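Local coordinates for protein superoxide dismutase (Chaetomium thermophilum, PDB 4BR6) that probably protects the cell by converting superoxide into hydrogen peroxide and oxygen at a manganese centre, at residues Asn36-Ala41 against Pro62-His67; Glu79-Ala84 against Trp182-Trp187; Gly94-Ala99 against Thr189-Phe194; Lys131-Gly136 against Thr150-Pro155. One frame throughout, in Å; residues are numbered along the deposited sequence.

Contacts 1 and 2 involve the alpha-hairpin region, while contacts 3 and 4 lie wholly in the C-terminal domain. Contact 1 packs the two long helices of the hairpin without a hydrogen bond, through small residues, leucines and one imidazole. Contact 2 is the buried one: it ties the end of helix 61-79 to the turn before helix 187-195 through backbone bonds, and a salt bridge from E79 to R193 links it to contact 3. Contact 3, partly buried, is again apolar helix packing. Contact 4 lies at the surface, where strand pairing ends in a charged turn; K131 bonds back to F194 of contact 3.

Contact 1 (Asn36-Ala41 against Pro62-His67)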
loop_
_atom_site.group_PDB
_atom_site.type_symbol
_atom_site.label_atom_id
_atom_site.label_comp_id
_atom_site.label_asym_id
_atom_site.label_seq_id
_atom_site.Cartn_x
_atom_site.Cartn_y
_atom_site.Cartn_z
ATOM N N ASN B 36 10.354 -1.206 22.233
ATOM C CA ASN B 36 10.949 0.098 22.497
ATOM C C ASN B 36 10.352 1.150 21.568
ATOM O O ASN B 36 10.080 2.291 21.980
ATOM C CB ASN B 36 12.467 0.042 22.323
ATOM C CG ASN B 36 13.138 -0.922 23.289
ATOM O OD1 ASN B 36 12.625 -1.201 24.371
ATOM N ND2 ASN B 36 14.291 -1.429 22.904
ATOM N N GLY B 37 10.134 0.745 20.318
ATOM C CA GLY B 37 9.599 1.628 19.300
ATOM C C GLY B 37 8.179 2.015 19.641
ATOM O O GLY B 37 7.771 3.144 19.420
ATOM N N LEU B 38 7.434 1.072 20.205
ATOM C CA LEU B 38 6.068 1.331 20.625
ATOM C C LEU B 38 5.985 2.383 21.742
ATOM O O LEU B 38 5.265 3.367 21.618
ATOM C CB LEU B 38 5.402 0.033 21.074
ATOM C CG LEU B 38 3.981 0.191 21.608
ATOM C CD1 LEU B 38 3.058 0.924 20.630
ATOM C CD2 LEU B 38 3.438 -1.160 21.954
ATOM N N ASN B 39 6.720 2.172 22.830
ATOM C CA ASN B 39 6.774 3.142 23.918
ATOM C C ASN B 39 7.265 4.512 23.438
ATOM O O ASN B 39 6.713 5.539 23.829
ATOM C CB ASN B 39 7.661 2.613 25.057
ATOM C CG ASN B 39 7.093 1.359 25.703
ATOM O OD1 ASN B 39 5.888 1.249 25.920
ATOM N ND2 ASN B 39 7.962 0.398 25.993
ATOM N N SER B 40 8.284 4.521 22.576
ATOM C CA SER B 40 8.817 5.762 22.009
ATOM C C SER B 40 7.779 6.524 21.177
ATOM O O SER B 40 7.651 7.744 21.284
ATOM C CB SER B 40 10.034 5.469 21.140
ATOM O OG SER B 40 10.348 6.584 20.322
ATOM N N ALA B 41 7.037 5.793 20.353
ATOM C CA ALA B 41 5.969 6.372 19.548
ATOM C C ALA B 41 4.896 6.978 20.439
ATOM O O ALA B 41 4.417 8.076 20.178
ATOM C CB ALA B 41 5.351 5.306 18.627
ATOM N N PRO B 62 2.655 6.020 11.364
ATOM C CA PRO B 62 3.343 4.840 10.805
ATOM C C PRO B 62 4.140 4.018 11.824
ATOM O O PRO B 62 4.013 2.793 11.848
ATOM C CB PRO B 62 4.297 5.451 9.777
ATOM C CG PRO B 62 3.603 6.687 9.321
ATOM C CD PRO B 62 2.919 7.227 10.558
ATOM N N LEU B 63 4.945 4.676 12.650
ATOM C CA LEU B 63 5.696 3.985 13.695
ATOM C C LEU B 63 4.815 3.331 14.762
ATOM O O LEU B 63 5.157 2.270 15.280
ATOM C CB LEU B 63 6.674 4.949 14.350
ATOM C CG LEU B 63 7.867 5.320 13.470
ATOM C CD1 LEU B 63 8.517 6.624 13.940
ATOM C CD2 LEU B 63 8.888 4.169 13.442
ATOM N N LEU B 64 3.699 3.958 15.108
ATOM C CA LEU B 64 2.767 3.358 16.059
ATOM C C LEU B 64 2.160 2.081 15.473
ATOM O O LEU B 64 2.054 1.052 16.157
ATOM C CB LEU B 64 1.644 4.325 16.435
ATOM C CG LEU B 64 0.555 3.714 17.340
ATOM C CD1 LEU B 64 1.128 3.197 18.676
ATOM C CD2 LEU B 64 -0.568 4.717 17.579
ATOM N N ASN B 65 1.775 2.147 14.202
ATOM C CA ASN B 65 1.244 0.978 13.501
ATOM C C ASN B 65 2.275 -0.128 13.446
ATOM O O ASN B 65 1.994 -1.274 13.809
ATOM C CB ASN B 65 0.801 1.362 12.079
ATOM C CG ASN B 65 0.241 0.179 11.286
ATOM O OD1 ASN B 65 -0.869 -0.278 11.531
ATOM N ND2 ASN B 65 1.000 -0.290 10.306
ATOM N N PHE B 66 3.476 0.225 12.999
ATOM C CA PHE B 66 4.529 -0.755 12.752
ATOM C C PHE B 66 4.991 -1.428 14.040
ATOM O O PHE B 66 5.003 -2.665 14.140
ATOM C CB PHE B 66 5.719 -0.082 12.056
ATOM C CG PHE B 66 6.852 -1.021 11.720
ATOM C CD1 PHE B 66 6.679 -2.071 10.841
ATOM C CD2 PHE B 66 8.106 -0.827 12.268
ATOM C CE1 PHE B 66 7.720 -2.919 10.536
ATOM C CE2 PHE B 66 9.159 -1.680 11.958
ATOM C CZ PHE B 66 8.963 -2.722 11.094
ATOM N N HIS B 67 5.371 -0.612 15.020
ATOM C CA HIS B 67 5.871 -1.120 16.289
ATOM C C HIS B 67 4.746 -1.665 17.144
ATOM O O HIS B 67 4.923 -2.645 17.855
ATOM C CB HIS B 67 6.614 -0.024 17.039
ATOM C CG HIS B 67 7.910 0.348 16.401
ATOM N ND1 HIS B 67 8.919 -0.563 16.184
ATOM C CD2 HIS B 67 8.348 1.523 15.893
ATOM C CE1 HIS B 67 9.932 0.040 15.586
ATOM N NE2 HIS B 67 9.610 1.306 15.400
#
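G37 and H67 meet where the two long helices of the N-terminal alpha-hairpin, 20-50 and 61-79, run side by side in nearly antiparallel sense, their local axes 148° apart and 8.5 Å from each other at closest approach. Glycine suits the crossing because the direction a side chain would take leads straight to the imidazole; its absence lets G37 CA lie over the centre of the H67 ring, 3.6 Å from the centroid, as a CH-pi contact. The opposite face of the same ring carries F66 CD2, leaving the imidazole sandwiched between backbone and phenyl carbon. A chi1 of -70° sets H67 CG anti to the carbonyl carbon, where G37 CA lies 3.6 Å from it, and H67 CB comes within 3.4 Å of L38 N.

Beside the ring, L38 CD1 touches L64 CD1 at 3.6 Å, methyl against methyl. A41, one turn on from L38, brings only a methyl, and its CB rests 4.1 Å from L64 N, against the backbone of the other helix. Beyond the leucines a second subunit closes in, with its F54 on L38 and its A57 on L64. The side chain of H67 lies about 11 Å from the manganese ion and is not among its ligands. With no hydrogen bond between the segments, cohesion comes from close van der Waals fit, with dispersion and slight electrostatics in the CH-pi contact.

Contact 2 (Glu79-Ala84 against Trp182-Trp187)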
loop_
_atom_site.group_PDB
_atom_site.type_symbol
_atom_site.label_atom_id
_atom_site.label_comp_id
_atom_site.label_asym_id
_atom_site.label_seq_id
_atom_site.Cartn_x
_atom_site.Cartn_y
_atom_site.Cartn_z
ATOM N N GLU B 79 3.012 -17.297 21.977
ATOM C CA GLU B 79 1.954 -17.992 22.691
ATOM C C GLU B 79 1.424 -19.196 21.933
ATOM O O GLU B 79 0.998 -20.164 22.567
ATOM C CB GLU B 79 0.789 -17.051 22.957
ATOM C CG GLU B 79 1.069 -15.958 23.940
ATOM C CD GLU B 79 -0.168 -15.111 24.174
ATOM O OE1 GLU B 79 -1.180 -15.347 23.473
ATOM O OE2 GLU B 79 -0.139 -14.219 25.042
ATOM N N ASN B 80 1.419 -19.142 20.595
ATOM C CA ASN B 80 0.947 -20.304 19.817
ATOM C C ASN B 80 2.086 -21.179 19.294
ATOM O O ASN B 80 1.953 -21.869 18.293
ATOM C CB ASN B 80 -0.142 -19.973 18.746
ATOM C CG ASN B 80 0.372 -19.186 17.525
ATOM O OD1 ASN B 80 -0.151 -18.114 17.209
ATOM N ND2 ASN B 80 1.339 -19.748 16.799
ATOM N N LEU B 81 3.199 -21.147 20.020
ATOM C CA LEU B 81 4.330 -22.031 19.775
ATOM C C LEU B 81 4.624 -22.789 21.074
ATOM O O LEU B 81 4.543 -22.221 22.164
ATOM C CB LEU B 81 5.586 -21.257 19.349
ATOM C CG LEU B 81 5.644 -20.627 17.953
ATOM C CD1 LEU B 81 6.925 -19.857 17.789
ATOM C CD2 LEU B 81 5.517 -21.665 16.842
ATOM N N ALA B 82 4.967 -24.063 20.954
ATOM C CA ALA B 82 5.338 -24.853 22.110
ATOM C C ALA B 82 6.209 -26.017 21.660
ATOM O O ALA B 82 6.113 -26.456 20.515
ATOM C CB ALA B 82 4.102 -25.341 22.837
ATOM N N PRO B 83 7.092 -26.500 22.550
ATOM C CA PRO B 83 7.943 -27.648 22.214
ATOM C C PRO B 83 7.135 -28.855 21.767
ATOM O O PRO B 83 6.050 -29.084 22.288
ATOM C CB PRO B 83 8.661 -27.957 23.529
ATOM C CG PRO B 83 7.912 -27.182 24.591
ATOM C CD PRO B 83 7.340 -26.011 23.916
ATOM N N ALA B 84 7.661 -29.614 20.814
ATOM C CA ALA B 84 6.938 -30.752 20.250
ATOM C C ALA B 84 6.680 -31.853 21.277
ATOM O O ALA B 84 5.750 -32.639 21.123
ATOM C CB ALA B 84 7.697 -31.319 19.066
ATOM N N TRP B 182 4.548 -26.525 11.788
ATOM C CA TRP B 182 3.334 -27.151 12.297
ATOM C C TRP B 182 3.630 -28.093 13.451
ATOM O O TRP B 182 2.757 -28.369 14.263
ATOM C CB TRP B 182 2.593 -27.885 11.178
ATOM C CG TRP B 182 2.137 -26.923 10.121
ATOM C CD1 TRP B 182 2.829 -26.550 9.022
ATOM C CD2 TRP B 182 0.912 -26.179 10.099
ATOM N NE1 TRP B 182 2.117 -25.628 8.301
ATOM C CE2 TRP B 182 0.935 -25.380 8.943
ATOM C CE3 TRP B 182 -0.195 -26.108 10.944
ATOM C CZ2 TRP B 182 -0.113 -24.533 8.598
ATOM C CZ3 TRP B 182 -1.235 -25.261 10.602
ATOM C CH2 TRP B 182 -1.186 -24.486 9.438
ATOM N N ASN B 183 4.871 -28.574 13.521
ATOM C CA ASN B 183 5.291 -29.465 14.595
ATOM C C ASN B 183 5.390 -28.806 15.957
ATOM O O ASN B 183 5.474 -29.504 16.972
ATOM C CB ASN B 183 6.638 -30.100 14.272
ATOM C CG ASN B 183 6.533 -31.129 13.188
ATOM O OD1 ASN B 183 6.062 -32.244 13.424
ATOM N ND2 ASN B 183 6.955 -30.766 11.987
ATOM N N VAL B 184 5.385 -27.477 15.974
ATOM C CA VAL B 184 5.517 -26.725 17.216
ATOM C C VAL B 184 4.404 -25.688 17.430
ATOM O O VAL B 184 4.576 -24.771 18.220
ATOM C CB VAL B 184 6.916 -26.032 17.321
ATOM C CG1 VAL B 184 8.024 -27.075 17.533
ATOM C CG2 VAL B 184 7.208 -25.192 16.089
ATOM N N ILE B 185 3.264 -25.845 16.756
ATOM C CA ILE B 185 2.104 -24.964 16.977
ATOM C C ILE B 185 1.300 -25.382 18.204
ATOM O O ILE B 185 0.858 -26.514 18.285
ATOM C CB ILE B 185 1.127 -24.968 15.766
ATOM C CG1 ILE B 185 1.832 -24.459 14.511
ATOM C CG2 ILE B 185 -0.118 -24.117 16.057
ATOM C CD1 ILE B 185 2.384 -23.055 14.638
ATOM N N ASN B 186 1.085 -24.459 19.143
ATOM C CA ASN B 186 0.318 -24.771 20.349
ATOM C C ASN B 186 -1.196 -24.691 20.116
ATOM O O ASN B 186 -1.793 -23.628 20.239
ATOM C CB ASN B 186 0.709 -23.855 21.512
ATOM C CG ASN B 186 0.165 -24.343 22.836
ATOM O OD1 ASN B 186 -0.830 -25.056 22.869
ATOM N ND2 ASN B 186 0.833 -23.990 23.933
ATOM N N TRP B 187 -1.823 -25.827 19.813
ATOM C CA TRP B 187 -3.246 -25.833 19.477
ATOM C C TRP B 187 -4.121 -25.710 20.702
ATOM O O TRP B 187 -5.324 -25.540 20.591
ATOM C CB TRP B 187 -3.636 -27.071 18.674
ATOM C CG TRP B 187 -3.084 -27.009 17.300
ATOM C CD1 TRP B 187 -2.068 -27.745 16.795
ATOM C CD2 TRP B 187 -3.491 -26.117 16.260
ATOM N NE1 TRP B 187 -1.818 -27.384 15.498
ATOM C CE2 TRP B 187 -2.678 -26.383 15.147
ATOM C CE3 TRP B 187 -4.461 -25.118 16.164
ATOM C CZ2 TRP B 187 -2.813 -25.698 13.955
ATOM C CZ3 TRP B 187 -4.590 -24.446 14.981
ATOM C CH2 TRP B 187 -3.774 -24.737 13.891
HETATM O O HOH W 1 2.224 -21.714 24.374
#
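I185, whose CD1 reaches L81 CD2 across the contact, lays its other branch over a flat group of its own segment: CG2 stands 3.5 Å above the plane of the W187 indole, offset toward the rim, while W182 CZ3 meets the edge of that ring in its plane. The amide of N186 has an apolar neighbour from the other segment, A82 CB, 3.7 Å from ND2.

Between these side chains the backbones form a single bridge, L81 beside I185, with two hydrogen bonds. N186 N gives to N80 O at 2.9 Å, the donor standing well above the carbonyl plane, 72° out of it. A82 N gives to V184 O, also at 2.9 Å, and L81 CA adds a CA-H...O contact to that same oxygen at 3.2 Å. The bridge joins the chain leaving helix 61-79, which ends the alpha-hairpin, to the turn that starts helix 187-195 of the C-terminal domain.

N186 is the N-cap of that last helix: its OD1 accepts from the backbone N of K188 and of T189. Its CG is anti to the backbone N (chi1 -167°). ND2 gives to a water at 2.7 Å that in turn donates to E79 O and L81 O. Asparagine fits here because one amide both accepts and donates. R193 forms a salt bridge to E79 OE1 and a hydrogen bond to N80 OD1. L81 and V184 pack beside the bridge, CD2 against CG2 at 4.0 Å, with the side chain of L81 about 10 Å from the manganese ion.

Contact 3 (Gly94-Ala99 against Thr189-Phe194); sequences GALKKA and TVAQRF
L96 and F194 both turn CG anti to the backbone N, which points each CG toward the other helix, and the two side chains cross obliquely. The second torsion of L96, 46°, sets CD1 over one face of the F194 ring, 4.3 Å from its centroid and 28° off the normal, a CH-pi contact whose closest ring atom is CD1 of F194. The other methyl, L96 CD2, faces the preceding turn of helix 187-195: it touches V190 CG1 at 3.6 Å and A191 CB at 3.7 Å. Forked leucine is well matched to this task, since one methyl serves the ring and the other serves V190 and A191.

The two helices, 94-104 and 187-195, pack almost perpendicular, with local axes 83° apart and 9.5 Å at closest approach; both belong to the C-terminal domain of the iron/manganese superoxide dismutase fold. F194 spans the gap between the helices, reaching the first turns of helix 94-104. There alanines receive it. A99 CB abuts F194 CZ at 3.5 Å, while A95 CB lies 4.0 Å from F194 CE2; a bare methyl at each position lets the ring approach the helix closely.

F194 also forms a cation-pi pair with K131, whose NZ is hydrogen-bonded to F194 O. On the side of the sheet, L156 of strand 153-160 touches both V190 and F194, and M157 touches V190.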
loop_
_atom_site.group_PDB
_atom_site.type_symbol
_atom_site.label_atom_id
_atom_site.label_comp_id
_atom_site.label_asym_id
_atom_site.label_seq_id
_atom_site.Cartn_x
_atom_site.Cartn_y
_atom_site.Cartn_z
ATOM N N GLY B 94 -11.870 -31.141 19.614
ATOM C CA GLY B 94 -13.050 -30.517 20.186
ATOM C C GLY B 94 -13.730 -29.563 19.226
ATOM O O GLY B 94 -13.798 -29.825 18.026
ATOM N N ALA B 95 -14.213 -28.447 19.765
ATOM C CA ALA B 95 -14.986 -27.473 18.997
ATOM C C ALA B 95 -14.152 -26.838 17.911
ATOM O O ALA B 95 -14.678 -26.435 16.876
ATOM C CB ALA B 95 -15.536 -26.381 19.913
ATOM N N LEU B 96 -12.855 -26.730 18.160
ATOM C CA LEU B 96 -11.959 -26.112 17.205
ATOM C C LEU B 96 -11.872 -26.991 15.967
ATOM O O LEU B 96 -12.109 -26.512 14.854
ATOM C CB LEU B 96 -10.583 -25.886 17.822
ATOM C CG LEU B 96 -9.525 -25.198 16.950
ATOM C CD1 LEU B 96 -10.061 -23.972 16.225
ATOM C CD2 LEU B 96 -8.383 -24.813 17.849
ATOM N N LYS B 97 -11.562 -28.275 16.176
ATOM C CA LYS B 97 -11.443 -29.247 15.087
ATOM C C LYS B 97 -12.683 -29.261 14.198
ATOM O O LYS B 97 -12.572 -29.333 12.967
ATOM C CB LYS B 97 -11.178 -30.654 15.635
ATOM C CG LYS B 97 -11.299 -31.772 14.588
ATOM C CD LYS B 97 -10.413 -32.971 14.945
ATOM C CE LYS B 97 -10.390 -34.056 13.864
ATOM N NZ LYS B 97 -11.659 -34.836 13.804
ATOM N N LYS B 98 -13.858 -29.193 14.823
ATOM C CA LYS B 98 -15.110 -29.190 14.086
ATOM C C LYS B 98 -15.279 -27.893 13.306
ATOM O O LYS B 98 -15.889 -27.882 12.234
ATOM C CB LYS B 98 -16.304 -29.404 15.022
ATOM C CG LYS B 98 -16.474 -30.845 15.492
ATOM C CD LYS B 98 -17.925 -31.344 15.368
ATOM C CE LYS B 98 -18.329 -31.616 13.911
ATOM N NZ LYS B 98 -19.658 -32.294 13.766
ATOM N N ALA B 99 -14.749 -26.800 13.847
ATOM C CA ALA B 99 -14.830 -25.499 13.180
ATOM C C ALA B 99 -13.868 -25.457 12.002
ATOM O O ALA B 99 -14.206 -24.943 10.930
ATOM C CB ALA B 99 -14.514 -24.370 14.147
ATOM N N THR B 189 -3.428 -23.226 22.927
ATOM C CA THR B 189 -3.575 -21.768 22.954
ATOM C C THR B 189 -4.641 -21.331 21.953
ATOM O O THR B 189 -5.477 -20.496 22.256
ATOM C CB THR B 189 -2.259 -21.050 22.606
ATOM O OG1 THR B 189 -1.265 -21.385 23.570
ATOM C CG2 THR B 189 -2.441 -19.548 22.589
ATOM N N VAL B 190 -4.589 -21.892 20.750
ATOM C CA VAL B 190 -5.525 -21.522 19.688
ATOM C C VAL B 190 -6.965 -21.775 20.108
ATOM O O VAL B 190 -7.837 -20.964 19.851
ATOM C CB VAL B 190 -5.246 -22.318 18.395
ATOM C CG1 VAL B 190 -6.237 -21.937 17.286
ATOM C CG2 VAL B 190 -3.807 -22.105 17.959
ATOM N N ALA B 191 -7.206 -22.908 20.756
ATOM C CA ALA B 191 -8.554 -23.278 21.164
ATOM C C ALA B 191 -9.059 -22.389 22.290
ATOM O O ALA B 191 -10.265 -22.170 22.423
ATOM C CB ALA B 191 -8.582 -24.736 21.588
ATOM N N GLN B 192 -8.143 -21.891 23.113
ATOM C CA GLN B 192 -8.493 -20.912 24.135
ATOM C C GLN B 192 -8.980 -19.637 23.474
ATOM O O GLN B 192 -10.036 -19.122 23.817
ATOM C CB GLN B 192 -7.296 -20.617 25.039
ATOM C CG GLN B 192 -7.183 -21.543 26.238
ATOM C CD GLN B 192 -5.756 -21.877 26.608
ATOM O OE1 GLN B 192 -4.865 -21.025 26.575
ATOM N NE2 GLN B 192 -5.528 -23.138 26.962
ATOM N N ARG B 193 -8.212 -19.138 22.512
ATOM C CA ARG B 193 -8.592 -17.943 21.767
ATOM C C ARG B 193 -9.924 -18.161 21.061
ATOM O O ARG B 193 -10.784 -17.279 21.046
ATOM C CB ARG B 193 -7.521 -17.609 20.734
ATOM C CG ARG B 193 -6.188 -17.289 21.344
ATOM C CD ARG B 193 -5.117 -17.223 20.284
ATOM N NE ARG B 193 -3.848 -16.746 20.817
ATOM C CZ ARG B 193 -2.700 -16.768 20.148
ATOM N NH1 ARG B 193 -2.650 -17.245 18.913
ATOM N NH2 ARG B 193 -1.597 -16.309 20.717
ATOM N N PHE B 194 -10.074 -19.349 20.481
ATOM C CA PHE B 194 -11.287 -19.720 19.761
ATOM C C PHE B 194 -12.518 -19.619 20.654
ATOM O O PHE B 194 -13.603 -19.273 20.187
ATOM C CB PHE B 194 -11.176 -21.149 19.227
ATOM C CG PHE B 194 -12.404 -21.626 18.490
ATOM C CD1 PHE B 194 -12.627 -21.264 17.173
ATOM C CD2 PHE B 194 -13.331 -22.448 19.111
ATOM C CE1 PHE B 194 -13.733 -21.706 16.500
ATOM C CE2 PHE B 194 -14.451 -22.883 18.426
ATOM C CZ PHE B 194 -14.644 -22.511 17.120
#

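Contact 4 (Lys131-Gly136 against Thr150-Pro155)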
loop_
_atom_site.group_PDB
_atom_site.type_symbol
_atom_site.label_atom_id
_atom_site.label_comp_id
_atom_site.label_asym_id
_atom_site.label_seq_id
_atom_site.Cartn_x
_atom_site.Cartn_y
_atom_site.Cartn_z
ATOM N N LYS B 131 -10.887 -15.550 13.124
ATOM C CA LYS B 131 -12.297 -15.850 13.348
ATOM C C LYS B 131 -13.174 -14.603 13.279
ATOM O O LYS B 131 -12.946 -13.630 14.008
ATOM C CB LYS B 131 -12.472 -16.497 14.717
ATOM C CG LYS B 131 -13.885 -16.962 15.003
ATOM C CD LYS B 131 -13.974 -17.627 16.371
ATOM C CE LYS B 131 -15.338 -18.235 16.618
ATOM N NZ LYS B 131 -15.485 -18.741 18.013
ATOM N N ASP B 132 -14.186 -14.642 12.416
ATOM C CA ASP B 132 -15.126 -13.525 12.286
ATOM C C ASP B 132 -15.861 -13.317 13.600
ATOM O O ASP B 132 -16.405 -14.260 14.169
ATOM C CB ASP B 132 -16.134 -13.782 11.162
ATOM C CG ASP B 132 -17.072 -12.612 10.941
ATOM O OD1 ASP B 132 -18.000 -12.433 11.750
ATOM O OD2 ASP B 132 -16.873 -11.863 9.970
ATOM N N LYS B 133 -15.881 -12.075 14.072
ATOM C CA LYS B 133 -16.338 -11.774 15.423
ATOM C C LYS B 133 -17.834 -11.980 15.623
ATOM O O LYS B 133 -18.301 -12.073 16.759
ATOM C CB LYS B 133 -15.934 -10.347 15.828
ATOM C CG LYS B 133 -16.644 -9.221 15.079
ATOM C CD LYS B 133 -16.314 -7.870 15.706
ATOM C CE LYS B 133 -16.883 -6.688 14.939
ATOM N NZ LYS B 133 -18.363 -6.678 14.870
ATOM N N ASP B 134 -18.572 -12.082 14.519
ATOM C CA ASP B 134 -20.027 -12.131 14.566
ATOM C C ASP B 134 -20.543 -13.530 14.243
ATOM O O ASP B 134 -21.396 -14.058 14.958
ATOM C CB ASP B 134 -20.641 -11.107 13.603
ATOM C CG ASP B 134 -20.503 -9.671 14.103
ATOM O OD1 ASP B 134 -20.901 -9.395 15.251
ATOM O OD2 ASP B 134 -19.992 -8.813 13.355
ATOM N N SER B 135 -20.020 -14.124 13.174
ATOM C CA SER B 135 -20.516 -15.405 12.683
ATOM C C SER B 135 -19.694 -16.554 13.255
ATOM O O SER B 135 -20.201 -17.661 13.447
ATOM C CB SER B 135 -20.502 -15.431 11.146
ATOM O OG SER B 135 -19.180 -15.372 10.625
ATOM N N GLY B 136 -18.431 -16.278 13.545
ATOM C CA GLY B 136 -17.504 -17.300 13.993
ATOM C C GLY B 136 -16.823 -18.071 12.874
ATOM O O GLY B 136 -15.941 -18.884 13.120
ATOM N N THR B 150 -7.351 -7.076 12.969
ATOM C CA THR B 150 -8.199 -6.323 13.892
ATOM C C THR B 150 -9.576 -6.024 13.301
ATOM O O THR B 150 -9.831 -6.306 12.128
ATOM C CB THR B 150 -7.507 -5.019 14.322
ATOM O OG1 THR B 150 -8.225 -4.436 15.415
ATOM C CG2 THR B 150 -7.420 -4.042 13.161
ATOM N N GLY B 151 -10.473 -5.470 14.111
ATOM C CA GLY B 151 -11.818 -5.180 13.645
ATOM C C GLY B 151 -12.704 -6.415 13.563
ATOM O O GLY B 151 -12.947 -7.097 14.557
ATOM N N GLN B 152 -13.178 -6.707 12.361
ATOM C CA GLN B 152 -14.144 -7.779 12.132
ATOM C C GLN B 152 -13.572 -9.160 12.416
ATOM O O GLN B 152 -14.320 -10.126 12.593
ATOM C CB GLN B 152 -14.619 -7.733 10.671
ATOM C CG GLN B 152 -15.873 -8.537 10.372
ATOM C CD GLN B 152 -17.082 -8.003 11.092
ATOM O OE1 GLN B 152 -17.113 -6.844 11.492
ATOM N NE2 GLN B 152 -18.092 -8.841 11.256
ATOM N N LEU B 153 -12.244 -9.253 12.428
ATOM C CA LEU B 153 -11.557 -10.528 12.557
ATOM C C LEU B 153 -10.667 -10.577 13.785
ATOM O O LEU B 153 -10.011 -9.596 14.138
ATOM C CB LEU B 153 -10.707 -10.795 11.324
ATOM C CG LEU B 153 -11.464 -11.010 10.021
ATOM C CD1 LEU B 153 -10.443 -11.363 8.965
ATOM C CD2 LEU B 153 -12.516 -12.089 10.171
ATOM N N VAL B 154 -10.642 -11.746 14.416
ATOM C CA VAL B 154 -9.880 -11.960 15.637
ATOM C C VAL B 154 -8.809 -13.000 15.324
ATOM O O VAL B 154 -9.121 -14.071 14.803
ATOM C CB VAL B 154 -10.790 -12.459 16.790
ATOM C CG1 VAL B 154 -10.023 -12.439 18.109
ATOM C CG2 VAL B 154 -12.074 -11.611 16.892
ATOM N N PRO B 155 -7.541 -12.690 15.609
ATOM C CA PRO B 155 -6.525 -13.685 15.242
ATOM C C PRO B 155 -6.498 -14.868 16.223
ATOM O O PRO B 155 -6.664 -14.651 17.422
ATOM C CB PRO B 155 -5.222 -12.879 15.296
ATOM C CG PRO B 155 -5.502 -11.764 16.277
ATOM C CD PRO B 155 -6.950 -11.444 16.133
HETATM O O HOH W 2 -19.789 -6.086 12.538
#
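D134 OD2 is gripped by three donors: Q152 NE2 from the other segment at 2.8 Å, K133 NZ in a salt bridge at 3.1 Å, and a water. The same water also receives from K133 NZ and gives to Q152 OE1, closing a small polar network. Q152 meets OD2 on its anti side and K133 NZ on its syn side. The bend of Q152 at chi2 (65°) carries its amide over to the turn, where a glutamine can donate to the carboxylate and accept from the water. K133 and D134 also touch a crystal neighbour, so their ends may owe something to the lattice.

Behind this surface group, strand 125-132 pairs antiparallel with strand 153-160 as the middle strand of a three-stranded sheet. K131 and V154 form a hydrogen-bonded pair, with K131 N to V154 O at 2.9 Å, and K133 N to Q152 O extends the ladder past the strand end. D132 and L153 are the non-hydrogen-bonded pair; L153 CD2 packs 3.7 Å from D132 CA.

The chain then turns toward strand 138-144. D132 OD1 accepts D134 N at 2.8 Å, an Asx turn, and S135 N at 3.0 Å, an Asx motif, from opposite faces of its carboxylate plane. Glycine suits position G136, where a CB would jam against S135 O and crowd K131 CE. Q113 of a fourth subunit packs on both D134 and Q152.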